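Local coordinates for protein alkaline phosphatase D (Bacillus subtilis, PDB 2YEQ) that hydrolyses phosphate esters, releasing phosphate and an alcohol from phosphomonoesters, at an active site that holds iron and calcium, at residues V381-A386 with Q434-Y439; G441-T446 with A454-M459; S470-F475 with V487-I492. One frame throughout, in Å; residues are numbered along the deposited sequence.

Contact 1 of 3, residues V381-A386 with Q434-Y439; sequences VHASWA and QFFNDY. With FE (Fe (III) ion), chain B; EDO (1,2-ethanediol), chain U.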
loop_
_atom_site.group_PDB
_atom_site.type_symbol
_atom_site.label_atom_id
_atom_site.label_comp_id
_atom_site.label_asym_id
_atom_site.label_seq_id
_atom_site.Cartn_x
_atom_site.Cartn_y
_atom_site.Cartn_z
ATOM N N VAL A 381 -4.581 -1.048 -9.133
ATOM C CA VAL A 381 -4.981 -0.932 -10.532
ATOM C C VAL A 381 -4.030 -0.151 -11.410
ATOM O O VAL A 381 -4.241 -0.053 -12.607
ATOM C CB VAL A 381 -6.469 -0.427 -10.674
ATOM C CG1 VAL A 381 -7.410 -1.300 -9.805
ATOM C CG2 VAL A 381 -6.597 1.077 -10.354
ATOM N N HIS A 382 -2.946 0.347 -10.829
ATOM C CA HIS A 382 -1.839 0.946 -11.603
ATOM C C HIS A 382 -2.282 2.182 -12.418
ATOM O O HIS A 382 -1.777 2.448 -13.491
ATOM C CB HIS A 382 -1.165 -0.083 -12.523
ATOM C CG HIS A 382 -0.613 -1.299 -11.810
ATOM N ND1 HIS A 382 -0.117 -2.381 -12.505
ATOM C CD2 HIS A 382 -0.468 -1.599 -10.498
ATOM C CE1 HIS A 382 0.300 -3.300 -11.651
ATOM N NE2 HIS A 382 0.106 -2.862 -10.424
ATOM N N ALA A 383 -3.245 2.911 -11.889
ATOM C CA ALA A 383 -3.743 4.142 -12.511
ATOM C C ALA A 383 -4.580 4.867 -11.483
ATOM O O ALA A 383 -5.049 4.297 -10.488
ATOM C CB ALA A 383 -4.543 3.863 -13.804
ATOM N N SER A 384 -4.699 6.172 -11.671
ATOM C CA SER A 384 -5.436 6.988 -10.734
ATOM C C SER A 384 -6.888 7.071 -11.143
ATOM O O SER A 384 -7.189 7.293 -12.306
ATOM C CB SER A 384 -4.855 8.414 -10.707
ATOM O OG SER A 384 -3.615 8.451 -10.047
ATOM N N TRP A 385 -7.768 6.937 -10.162
ATOM C CA TRP A 385 -9.200 7.146 -10.336
ATOM C C TRP A 385 -9.748 7.884 -9.109
ATOM O O TRP A 385 -9.147 7.873 -8.044
ATOM C CB TRP A 385 -9.958 5.808 -10.473
ATOM C CG TRP A 385 -9.494 4.857 -11.537
ATOM C CD1 TRP A 385 -8.430 4.010 -11.464
ATOM C CD2 TRP A 385 -10.122 4.590 -12.799
ATOM N NE1 TRP A 385 -8.333 3.257 -12.603
ATOM C CE2 TRP A 385 -9.363 3.574 -13.437
ATOM C CE3 TRP A 385 -11.244 5.114 -13.461
ATOM C CZ2 TRP A 385 -9.670 3.084 -14.704
ATOM C CZ3 TRP A 385 -11.546 4.628 -14.730
ATOM C CH2 TRP A 385 -10.761 3.613 -15.334
ATOM N N ALA A 386 -10.921 8.499 -9.248
ATOM C CA ALA A 386 -11.647 9.029 -8.117
ATOM C C ALA A 386 -13.147 8.876 -8.383
ATOM O O ALA A 386 -13.580 9.059 -9.521
ATOM C CB ALA A 386 -11.284 10.510 -7.867
ATOM N N GLN A 434 -15.205 10.243 -11.406
ATOM C CA GLN A 434 -14.943 11.653 -11.692
ATOM C C GLN A 434 -13.573 11.912 -12.302
ATOM O O GLN A 434 -13.305 13.033 -12.740
ATOM C CB GLN A 434 -15.043 12.447 -10.389
ATOM C CG GLN A 434 -16.377 12.321 -9.684
ATOM C CD GLN A 434 -17.509 12.767 -10.590
ATOM O OE1 GLN A 434 -17.466 13.876 -11.121
ATOM N NE2 GLN A 434 -18.486 11.884 -10.824
ATOM N N PHE A 435 -12.700 10.900 -12.336
ATOM C CA PHE A 435 -11.306 11.129 -12.717
ATOM C C PHE A 435 -10.611 9.853 -13.189
ATOM O O PHE A 435 -10.834 8.813 -12.610
ATOM C CB PHE A 435 -10.563 11.687 -11.506
ATOM C CG PHE A 435 -9.094 11.999 -11.758
ATOM C CD1 PHE A 435 -8.715 12.922 -12.713
ATOM C CD2 PHE A 435 -8.108 11.397 -10.995
ATOM C CE1 PHE A 435 -7.384 13.229 -12.918
ATOM C CE2 PHE A 435 -6.746 11.694 -11.203
ATOM C CZ PHE A 435 -6.388 12.593 -12.152
ATOM N N PHE A 436 -9.817 9.959 -14.252
ATOM C CA PHE A 436 -8.862 8.936 -14.635
ATOM C C PHE A 436 -7.560 9.610 -15.052
ATOM O O PHE A 436 -7.592 10.623 -15.748
ATOM C CB PHE A 436 -9.338 8.071 -15.821
ATOM C CG PHE A 436 -8.303 7.078 -16.278
ATOM C CD1 PHE A 436 -8.124 5.901 -15.573
ATOM C CD2 PHE A 436 -7.472 7.353 -17.352
ATOM C CE1 PHE A 436 -7.149 4.985 -15.923
ATOM C CE2 PHE A 436 -6.478 6.452 -17.729
ATOM C CZ PHE A 436 -6.320 5.246 -17.012
ATOM N N ASN A 437 -6.431 9.020 -14.653
ATOM C CA ASN A 437 -5.109 9.363 -15.152
ATOM C C ASN A 437 -4.174 8.143 -15.120
ATOM O O ASN A 437 -4.311 7.297 -14.245
ATOM C CB ASN A 437 -4.520 10.484 -14.295
ATOM C CG ASN A 437 -3.257 11.043 -14.873
ATOM O OD1 ASN A 437 -3.257 11.712 -15.934
ATOM N ND2 ASN A 437 -2.167 10.774 -14.212
ATOM N N ASP A 438 -3.224 8.051 -16.047
ATOM C CA ASP A 438 -2.352 6.846 -16.117
ATOM C C ASP A 438 -0.848 7.154 -16.101
ATOM O O ASP A 438 -0.082 6.489 -16.766
ATOM C CB ASP A 438 -2.705 6.016 -17.353
ATOM C CG ASP A 438 -2.112 4.622 -17.326
ATOM O OD1 ASP A 438 -1.853 4.095 -16.220
ATOM O OD2 ASP A 438 -1.885 4.089 -18.434
ATOM N N TYR A 439 -0.451 8.165 -15.327
ATOM C CA TYR A 439 0.961 8.435 -15.038
ATOM C C TYR A 439 1.292 7.894 -13.656
ATOM O O TYR A 439 0.438 7.830 -12.791
ATOM C CB TYR A 439 1.237 9.938 -15.042
ATOM C CG TYR A 439 1.091 10.613 -16.400
ATOM C CD1 TYR A 439 1.757 10.143 -17.499
ATOM C CD2 TYR A 439 0.291 11.756 -16.549
ATOM C CE1 TYR A 439 1.626 10.760 -18.725
ATOM C CE2 TYR A 439 0.155 12.379 -17.764
ATOM C CZ TYR A 439 0.824 11.885 -18.835
ATOM O OH TYR A 439 0.696 12.498 -20.054
HETATM FE FE FE B . 0.583 -3.901 -8.573
HETATM C C1 EDO U . 0.807 -3.694 -17.478
HETATM O O1 EDO U . 2.209 -3.891 -17.778
HETATM C C2 EDO U . 0.563 -3.709 -15.967
HETATM O O2 EDO U . -0.163 -2.553 -15.501
HETATM O O HOH W 1 -2.123 8.818 -12.146
#
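Gln-434 opens the second strand by giving its backbone N to Ala-386 O at 2.8 Å, while the N of Phe-435 makes a weak, bent bond to the same oxygen. Two residues thus face one, a classic beta bulge in an otherwise regular antiparallel pair. Phe-435 CB is 3.9 Å from Ala-386 CB; its ring leaves with CG anti to the backbone N (chi1 -179°), and CE2 reaches Ser-384 CB. The rings of Tyr-456 and Phe-475 lie against it from the neighbouring sheet. On the other face Phe-436 turns its edge onto the indole of Trp-385. Its CD1 stands above the six-membered ring, offset to the rim and 3.3 Å from CZ2, with the planes at 64° and CE1 resting on Ala-383 CB. Asn-437 pairs with Ser-384 by two backbone bonds, and a water held by Ser-384 OG also donates to Tyr-439 O. Asp-438 OD1 lies 3.2 Å from His-382 O, an acceptor facing an acceptor, and its salt bridge to Arg-440 probably offsets the repulsion. Just before the strand, His-382 binds the iron through NE2 at 2.2 Å, and its ND1 donates almost straight to an ethanediol oxygen. Cys-124, Asp-151 and Tyr-154 also bind this metal, so the antiparallel edge of the sheet adjoins a loop-borne histidine ligand of the metallophosphatase active site.

Contact 2 of 3, residues G441-T446 with A454-M459; sequences GYVRCT and ADYRVM. With PE5 (3,6,9,12,15,18,21,24-octaoxahexacosan-1-ol), chain H.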
loop_
_atom_site.group_PDB
_atom_site.type_symbol
_atom_site.label_atom_id
_atom_site.label_comp_id
_atom_site.label_asym_id
_atom_site.label_seq_id
_atom_site.Cartn_x
_atom_site.Cartn_y
_atom_site.Cartn_z
ATOM N N GLY A 441 3.112 7.829 -9.861
ATOM C CA GLY A 441 3.215 8.776 -8.770
ATOM C C GLY A 441 2.557 8.233 -7.515
ATOM O O GLY A 441 2.664 7.039 -7.187
ATOM N N TYR A 442 1.855 9.116 -6.825
ATOM C CA TYR A 442 1.242 8.821 -5.542
ATOM C C TYR A 442 0.195 9.888 -5.265
ATOM O O TYR A 442 0.009 10.787 -6.070
ATOM C CB TYR A 442 2.279 8.795 -4.407
ATOM C CG TYR A 442 3.054 10.087 -4.206
ATOM C CD1 TYR A 442 2.580 11.101 -3.366
ATOM C CD2 TYR A 442 4.255 10.284 -4.845
ATOM C CE1 TYR A 442 3.299 12.284 -3.188
ATOM C CE2 TYR A 442 4.979 11.435 -4.686
ATOM C CZ TYR A 442 4.496 12.443 -3.872
ATOM O OH TYR A 442 5.259 13.574 -3.724
ATOM N N VAL A 443 -0.529 9.735 -4.174
ATOM C CA VAL A 443 -1.647 10.614 -3.829
ATOM C C VAL A 443 -1.354 11.260 -2.497
ATOM O O VAL A 443 -0.882 10.617 -1.556
ATOM C CB VAL A 443 -3.006 9.851 -3.789
ATOM C CG1 VAL A 443 -4.132 10.786 -3.444
ATOM C CG2 VAL A 443 -3.255 9.140 -5.115
ATOM N N ARG A 444 -1.538 12.583 -2.436
ATOM C CA ARG A 444 -1.354 13.327 -1.194
ATOM C C ARG A 444 -2.698 13.840 -0.678
ATOM O O ARG A 444 -3.426 14.518 -1.404
ATOM C CB ARG A 444 -0.422 14.528 -1.450
ATOM C CG ARG A 444 -0.132 15.361 -0.218
ATOM C CD ARG A 444 0.793 16.545 -0.562
ATOM N NE ARG A 444 0.138 17.486 -1.449
ATOM C CZ ARG A 444 0.741 18.353 -2.268
ATOM N NH1 ARG A 444 2.063 18.445 -2.347
ATOM N NH2 ARG A 444 0.003 19.154 -3.019
ATOM N N CYS A 445 -3.024 13.531 0.566
ATOM C CA CYS A 445 -4.302 13.920 1.129
ATOM C C CYS A 445 -4.110 14.976 2.231
ATOM O O CYS A 445 -3.245 14.836 3.089
ATOM C CB CYS A 445 -5.053 12.702 1.663
ATOM S SG CYS A 445 -5.630 11.610 0.291
ATOM N N THR A 446 -4.955 16.012 2.204
ATOM C CA THR A 446 -4.988 17.036 3.251
ATOM C C THR A 446 -6.375 17.095 3.830
ATOM O O THR A 446 -7.346 17.310 3.118
ATOM C CB THR A 446 -4.614 18.414 2.694
ATOM O OG1 THR A 446 -3.345 18.330 2.035
ATOM C CG2 THR A 446 -4.538 19.437 3.821
ATOM N N ALA A 454 -7.697 15.628 -2.022
ATOM C CA ALA A 454 -6.781 14.659 -2.597
ATOM C C ALA A 454 -6.093 15.298 -3.773
ATOM O O ALA A 454 -6.759 15.744 -4.709
ATOM C CB ALA A 454 -7.547 13.393 -3.057
ATOM N N ASP A 455 -4.760 15.337 -3.727
ATOM C CA ASP A 455 -3.929 15.736 -4.851
ATOM C C ASP A 455 -3.247 14.532 -5.495
ATOM O O ASP A 455 -2.563 13.772 -4.802
ATOM C CB ASP A 455 -2.821 16.684 -4.356
ATOM C CG ASP A 455 -3.369 17.976 -3.697
ATOM O OD1 ASP A 455 -4.435 18.468 -4.115
ATOM O OD2 ASP A 455 -2.720 18.493 -2.758
ATOM N N TYR A 456 -3.378 14.392 -6.812
ATOM C CA TYR A 456 -2.736 13.324 -7.549
ATOM C C TYR A 456 -1.401 13.817 -8.066
ATOM O O TYR A 456 -1.332 14.662 -8.955
ATOM C CB TYR A 456 -3.631 12.831 -8.686
ATOM C CG TYR A 456 -4.849 12.085 -8.157
ATOM C CD1 TYR A 456 -5.972 12.782 -7.661
ATOM C CD2 TYR A 456 -4.877 10.695 -8.119
ATOM C CE1 TYR A 456 -7.089 12.088 -7.150
ATOM C CE2 TYR A 456 -5.987 10.000 -7.620
ATOM C CZ TYR A 456 -7.080 10.693 -7.133
ATOM O OH TYR A 456 -8.171 9.982 -6.644
ATOM N N ARG A 457 -0.333 13.279 -7.487
ATOM C CA ARG A 457 1.022 13.749 -7.750
ATOM C C ARG A 457 1.708 12.804 -8.704
ATOM O O ARG A 457 2.025 11.677 -8.320
ATOM C CB ARG A 457 1.794 13.811 -6.432
ATOM C CG ARG A 457 1.070 14.511 -5.303
ATOM C CD ARG A 457 1.254 16.046 -5.393
ATOM N NE ARG A 457 2.591 16.448 -4.978
ATOM C CZ ARG A 457 3.338 17.405 -5.537
ATOM N NH1 ARG A 457 2.910 18.120 -6.566
ATOM N NH2 ARG A 457 4.538 17.659 -5.041
ATOM N N VAL A 458 1.943 13.241 -9.937
ATOM C CA VAL A 458 2.395 12.341 -10.981
ATOM C C VAL A 458 3.586 12.850 -11.802
ATOM O O VAL A 458 3.976 14.025 -11.710
ATOM C CB VAL A 458 1.202 11.995 -11.916
ATOM C CG1 VAL A 458 0.014 11.517 -11.090
ATOM C CG2 VAL A 458 0.810 13.203 -12.769
ATOM N N MET A 459 4.174 11.944 -12.575
ATOM C CA MET A 459 5.353 12.201 -13.383
ATOM C C MET A 459 5.117 11.696 -14.788
ATOM O O MET A 459 4.396 10.720 -14.973
ATOM C CB MET A 459 6.576 11.467 -12.807
ATOM C CG MET A 459 6.908 11.807 -11.379
ATOM S SD MET A 459 8.102 10.666 -10.620
ATOM C CE MET A 459 7.171 9.109 -10.713
HETATM C C48 PE5 H . -2.214 21.155 -1.213
HETATM C C50 PE5 H . -2.510 22.402 -0.394
HETATM O O1 PE5 H . -3.838 22.318 0.136
HETATM C C1 PE5 H . -4.000 22.774 1.482
HETATM C C2 PE5 H . -5.334 22.315 2.073
HETATM O O2 PE5 H . -6.337 23.311 1.882
HETATM C C3 PE5 H . -7.705 22.883 1.926
HETATM C C4 PE5 H . -8.583 24.022 1.407
HETATM O O3 PE5 H . -9.147 23.726 0.118
HETATM C C5 PE5 H . -8.621 24.577 -0.901
HETATM C C6 PE5 H . -9.185 24.316 -2.281
HETATM O O4 PE5 H . -8.242 24.769 -3.260
HETATM C C7 PE5 H . -7.425 23.724 -3.769
HETATM C C8 PE5 H . -6.216 24.211 -4.532
HETATM O O5 PE5 H . -5.154 23.258 -4.380
HETATM C C9 PE5 H . -5.071 22.404 -5.517
HETATM O O HOH W 2 -3.218 17.420 -0.447
#
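Tyr-442 with Arg-457 and Arg-444 with Asp-455 are the hydrogen-bonded pairs of this antiparallel beta hairpin, whose strand segments run at 156° and exchange four backbone hydrogen bonds. Between them Val-443 CG2 lies beside the Tyr-456 ring, 3.8 Å from CD2. At one end Gly-441 brings its CA to 3.2 Å from Arg-457 O, a CA-H...O contact; a side chain here would run into that oxygen. On the face opposite Val-443 and Tyr-456 the side chains are largely polar. Tyr-442 has CG between the backbone N and the carbonyl carbon (chi1 59°), and its ring lies alongside Arg-457, whose CB sits over the face in a CH-pi contact. Arg-444 lays its guanidinium nearly flat on that of Arg-457, the planes 24° apart, with NH1 only 3.3 Å from Arg-457 NE. Two like charges stacked so closely would repel, but Glu-141 forms salt bridges to both, through OE1 to Arg-444 and OE2 to Arg-457, and OE2 also bonds to Tyr-442 OH. Asp-455 supplies a further negative charge: its OD1 is bonded to Ser-474 OG, while OD2 lies in the guanidinium plane of Arg-444, 2.8 Å from NH2, and is itself met from above the carboxylate plane. A water donates to this OD2 and to Arg-444 O, and accepts from Thr-446 OG1 at 2.6 Å.

Contact 3 of 3, residues S470-F475 with V487-I492; sequences STRASF and VSSTTI. With PE5 (3,6,9,12,15,18,21,24-octaoxahexacosan-1-ol), chain H; EDO (1,2-ethanediol), chain N; EDO (1,2-ethanediol), chain C.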
loop_
_atom_site.group_PDB
_atom_site.type_symbol
_atom_site.label_atom_id
_atom_site.label_comp_id
_atom_site.label_asym_id
_atom_site.label_seq_id
_atom_site.Cartn_x
_atom_site.Cartn_y
_atom_site.Cartn_z
ATOM N N SER A 470 4.192 16.795 -10.689
ATOM C CA SER A 470 3.174 17.864 -10.672
ATOM C C SER A 470 1.887 17.306 -10.119
ATOM O O SER A 470 1.656 16.093 -10.153
ATOM C CB SER A 470 2.856 18.369 -12.075
ATOM O OG SER A 470 3.988 18.383 -12.897
ATOM N N THR A 471 1.042 18.194 -9.629
ATOM C CA THR A 471 -0.307 17.830 -9.255
ATOM C C THR A 471 -1.147 17.815 -10.544
ATOM O O THR A 471 -1.402 18.864 -11.150
ATOM C CB THR A 471 -0.834 18.768 -8.191
ATOM O OG1 THR A 471 0.019 18.679 -7.032
ATOM C CG2 THR A 471 -2.276 18.431 -7.787
ATOM N N ARG A 472 -1.501 16.617 -11.009
ATOM C CA ARG A 472 -2.334 16.458 -12.202
ATOM C C ARG A 472 -3.725 17.015 -11.954
ATOM O O ARG A 472 -4.362 17.603 -12.834
ATOM C CB ARG A 472 -2.470 14.965 -12.611
ATOM C CG ARG A 472 -3.472 14.710 -13.752
ATOM C CD ARG A 472 -2.967 15.324 -14.996
ATOM N NE ARG A 472 -3.830 15.217 -16.160
ATOM C CZ ARG A 472 -4.921 15.949 -16.385
ATOM N NH1 ARG A 472 -5.371 16.824 -15.489
ATOM N NH2 ARG A 472 -5.580 15.789 -17.516
ATOM N N ALA A 473 -4.212 16.792 -10.755
ATOM C CA ALA A 473 -5.537 17.178 -10.431
ATOM C C ALA A 473 -5.706 17.098 -8.957
ATOM O O ALA A 473 -5.015 16.321 -8.260
ATOM C CB ALA A 473 -6.559 16.278 -11.152
ATOM N N SER A 474 -6.638 17.911 -8.481
ATOM C CA SER A 474 -6.956 17.995 -7.083
ATOM C C SER A 474 -8.475 17.996 -6.924
ATOM O O SER A 474 -9.191 18.693 -7.684
ATOM C CB SER A 474 -6.333 19.262 -6.487
ATOM O OG SER A 474 -6.721 19.419 -5.118
ATOM N N PHE A 475 -8.961 17.222 -5.951
ATOM C CA PHE A 475 -10.399 17.086 -5.682
ATOM C C PHE A 475 -10.641 17.348 -4.241
ATOM O O PHE A 475 -9.817 16.999 -3.387
ATOM C CB PHE A 475 -10.909 15.680 -6.073
ATOM C CG PHE A 475 -10.850 15.411 -7.546
ATOM C CD1 PHE A 475 -9.715 14.876 -8.123
ATOM C CD2 PHE A 475 -11.930 15.689 -8.355
ATOM C CE1 PHE A 475 -9.654 14.651 -9.478
ATOM C CE2 PHE A 475 -11.882 15.445 -9.704
ATOM C CZ PHE A 475 -10.741 14.950 -10.276
ATOM N N VAL A 487 -10.757 20.957 -8.075
ATOM C CA VAL A 487 -10.285 22.307 -7.748
ATOM C C VAL A 487 -9.003 22.661 -8.472
ATOM O O VAL A 487 -8.517 23.799 -8.387
ATOM C CB VAL A 487 -10.178 22.522 -6.220
ATOM C CG1 VAL A 487 -11.588 22.418 -5.577
ATOM C CG2 VAL A 487 -9.180 21.533 -5.572
ATOM N N SER A 488 -8.446 21.704 -9.203
ATOM C CA SER A 488 -7.227 21.930 -9.946
ATOM C C SER A 488 -7.082 20.884 -11.042
ATOM O O SER A 488 -7.468 19.736 -10.859
ATOM C CB SER A 488 -6.021 21.862 -8.993
ATOM O OG SER A 488 -4.858 22.252 -9.681
ATOM N N SER A 489 -6.471 21.263 -12.155
ATOM C CA SER A 489 -6.183 20.338 -13.235
ATOM C C SER A 489 -5.102 20.910 -14.122
ATOM O O SER A 489 -5.223 22.057 -14.566
ATOM C CB SER A 489 -7.450 20.080 -14.040
ATOM O OG SER A 489 -7.187 19.339 -15.216
ATOM N N THR A 490 -4.038 20.134 -14.359
ATOM C CA THR A 490 -2.856 20.602 -15.097
ATOM C C THR A 490 -2.364 19.517 -16.033
ATOM O O THR A 490 -2.285 18.346 -15.662
ATOM C CB THR A 490 -1.710 20.974 -14.147
ATOM O OG1 THR A 490 -2.198 21.914 -13.186
ATOM C CG2 THR A 490 -0.528 21.552 -14.892
ATOM N N THR A 491 -2.010 19.911 -17.243
ATOM C CA THR A 491 -1.474 18.984 -18.206
ATOM C C THR A 491 -0.010 18.707 -17.842
ATOM O O THR A 491 0.687 19.588 -17.340
ATOM C CB THR A 491 -1.622 19.533 -19.621
ATOM O OG1 THR A 491 -0.908 20.749 -19.722
ATOM C CG2 THR A 491 -3.065 19.831 -19.926
ATOM N N ILE A 492 0.439 17.471 -18.062
ATOM C CA ILE A 492 1.761 17.042 -17.637
ATOM C C ILE A 492 2.718 17.181 -18.805
ATOM O O ILE A 492 2.558 16.565 -19.840
ATOM C CB ILE A 492 1.753 15.571 -17.091
ATOM C CG1 ILE A 492 0.771 15.457 -15.926
ATOM C CG2 ILE A 492 3.160 15.126 -16.646
ATOM C CD1 ILE A 492 1.052 16.365 -14.725
HETATM C C48 PE5 H . -2.214 21.155 -1.213
HETATM C C50 PE5 H . -2.510 22.402 -0.394
HETATM O O1 PE5 H . -3.838 22.318 0.136
HETATM C C1 PE5 H . -4.000 22.774 1.482
HETATM C C2 PE5 H . -5.334 22.315 2.073
HETATM O O2 PE5 H . -6.337 23.311 1.882
HETATM C C3 PE5 H . -7.705 22.883 1.926
HETATM C C4 PE5 H . -8.583 24.022 1.407
HETATM O O3 PE5 H . -9.147 23.726 0.118
HETATM C C5 PE5 H . -8.621 24.577 -0.901
HETATM C C6 PE5 H . -9.185 24.316 -2.281
HETATM O O4 PE5 H . -8.242 24.769 -3.260
HETATM C C7 PE5 H . -7.425 23.724 -3.769
HETATM C C8 PE5 H . -6.216 24.211 -4.532
HETATM O O5 PE5 H . -5.154 23.258 -4.380
HETATM C C9 PE5 H . -5.071 22.404 -5.517
HETATM C C1 EDO N . 0.219 15.073 -20.951
HETATM O O1 EDO N . 1.046 15.852 -21.836
HETATM C C2 EDO N . -1.137 15.697 -20.637
HETATM O O2 EDO N . -1.377 15.680 -19.226
HETATM C C1 EDO C . -10.989 18.809 -16.654
HETATM O O1 EDO C . -9.817 19.137 -17.398
HETATM C C2 EDO C . -12.252 19.365 -17.288
HETATM O O2 EDO C . -13.303 19.348 -16.312
HETATM O O HOH W 3 3.613 19.854 -15.951
#
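Arg-472 reaches across to Ser-489 with its NH1, which donates to OG at 3.1 Å with the hydroxyl close to the guanidinium plane. Thr-490 O lies over one face of the same group, 3.2 Å from Arg-472 CD, and this CD also touches Ile-492 CG1. Farther along, Ile-492 CD1 packs on Ser-470 CB at 3.8 Å. At the other end the CB atoms of Ser-474 and Ser-488 are 3.6 Å apart, and Val-487 CG2 approaches Ser-474 OG to 3.3 Å.

The backbone sets these groups in place. Thr-490 N donates to Arg-472 O at 3.0 Å from above the carbonyl plane, and Ser-474 N bonds to Ser-488 O. Ser-474 O then takes Val-487 N at 2.8 Å and, weakly, Ser-488 N, so Val-487 and Ser-488 share one partner in a classic beta bulge. CB of Arg-472 points away from the opposite strand; a bend at chi2 (66°) turns the chain, and the tip comes back across. Its NE is fixed from outside by a salt bridge to Asp-418, and Thr-471 OG1 is bonded to Arg-457 on the next strand of the sheet. An alanine in place of Arg-472 would probably leave Asp-418 without this cationic mate and Ser-489 OG without its NH1 donor, and open a gap beside Ile-492 CG1.

Ethanediol molecules bond to Ile-492 N and O and, weakly, to Ser-489 OG, while a polyether chain end touches Ser-474, Val-487 and Ser-488. This hairpin at the outer edge of the sheet is therefore joined mainly by backbone hydrogen bonds, with small serine side chains packed close and Arg-472 giving the one side-chain hydrogen bond across, besides its charged link to a neighbouring loop.

Along the chain the three contacts come in series, with none crossing or enclosing another. Contact 1 closes first, bringing 434-439 back beside 381-386 after 47 intervening residues that include strand 400-406 and helix 423-429. The chain then passes into the other large sheet, where contact 2 closes the short hairpin 440-448/451-459. Strand 470-477 follows as the neighbour of 451-459, and contact 3 closes the next hairpin, whose second strand, 484-489, is the outermost of the sheet in this chain. Backbone bonds between strands 451-459 and 470-477, Tyr-456 O with Arg-472 N among them, join contacts 2 and 3. Tyr-456 OH, weakly hydrogen-bonded to Trp-385 O, and Tyr-439 against Ile-492 tie them to contact 1.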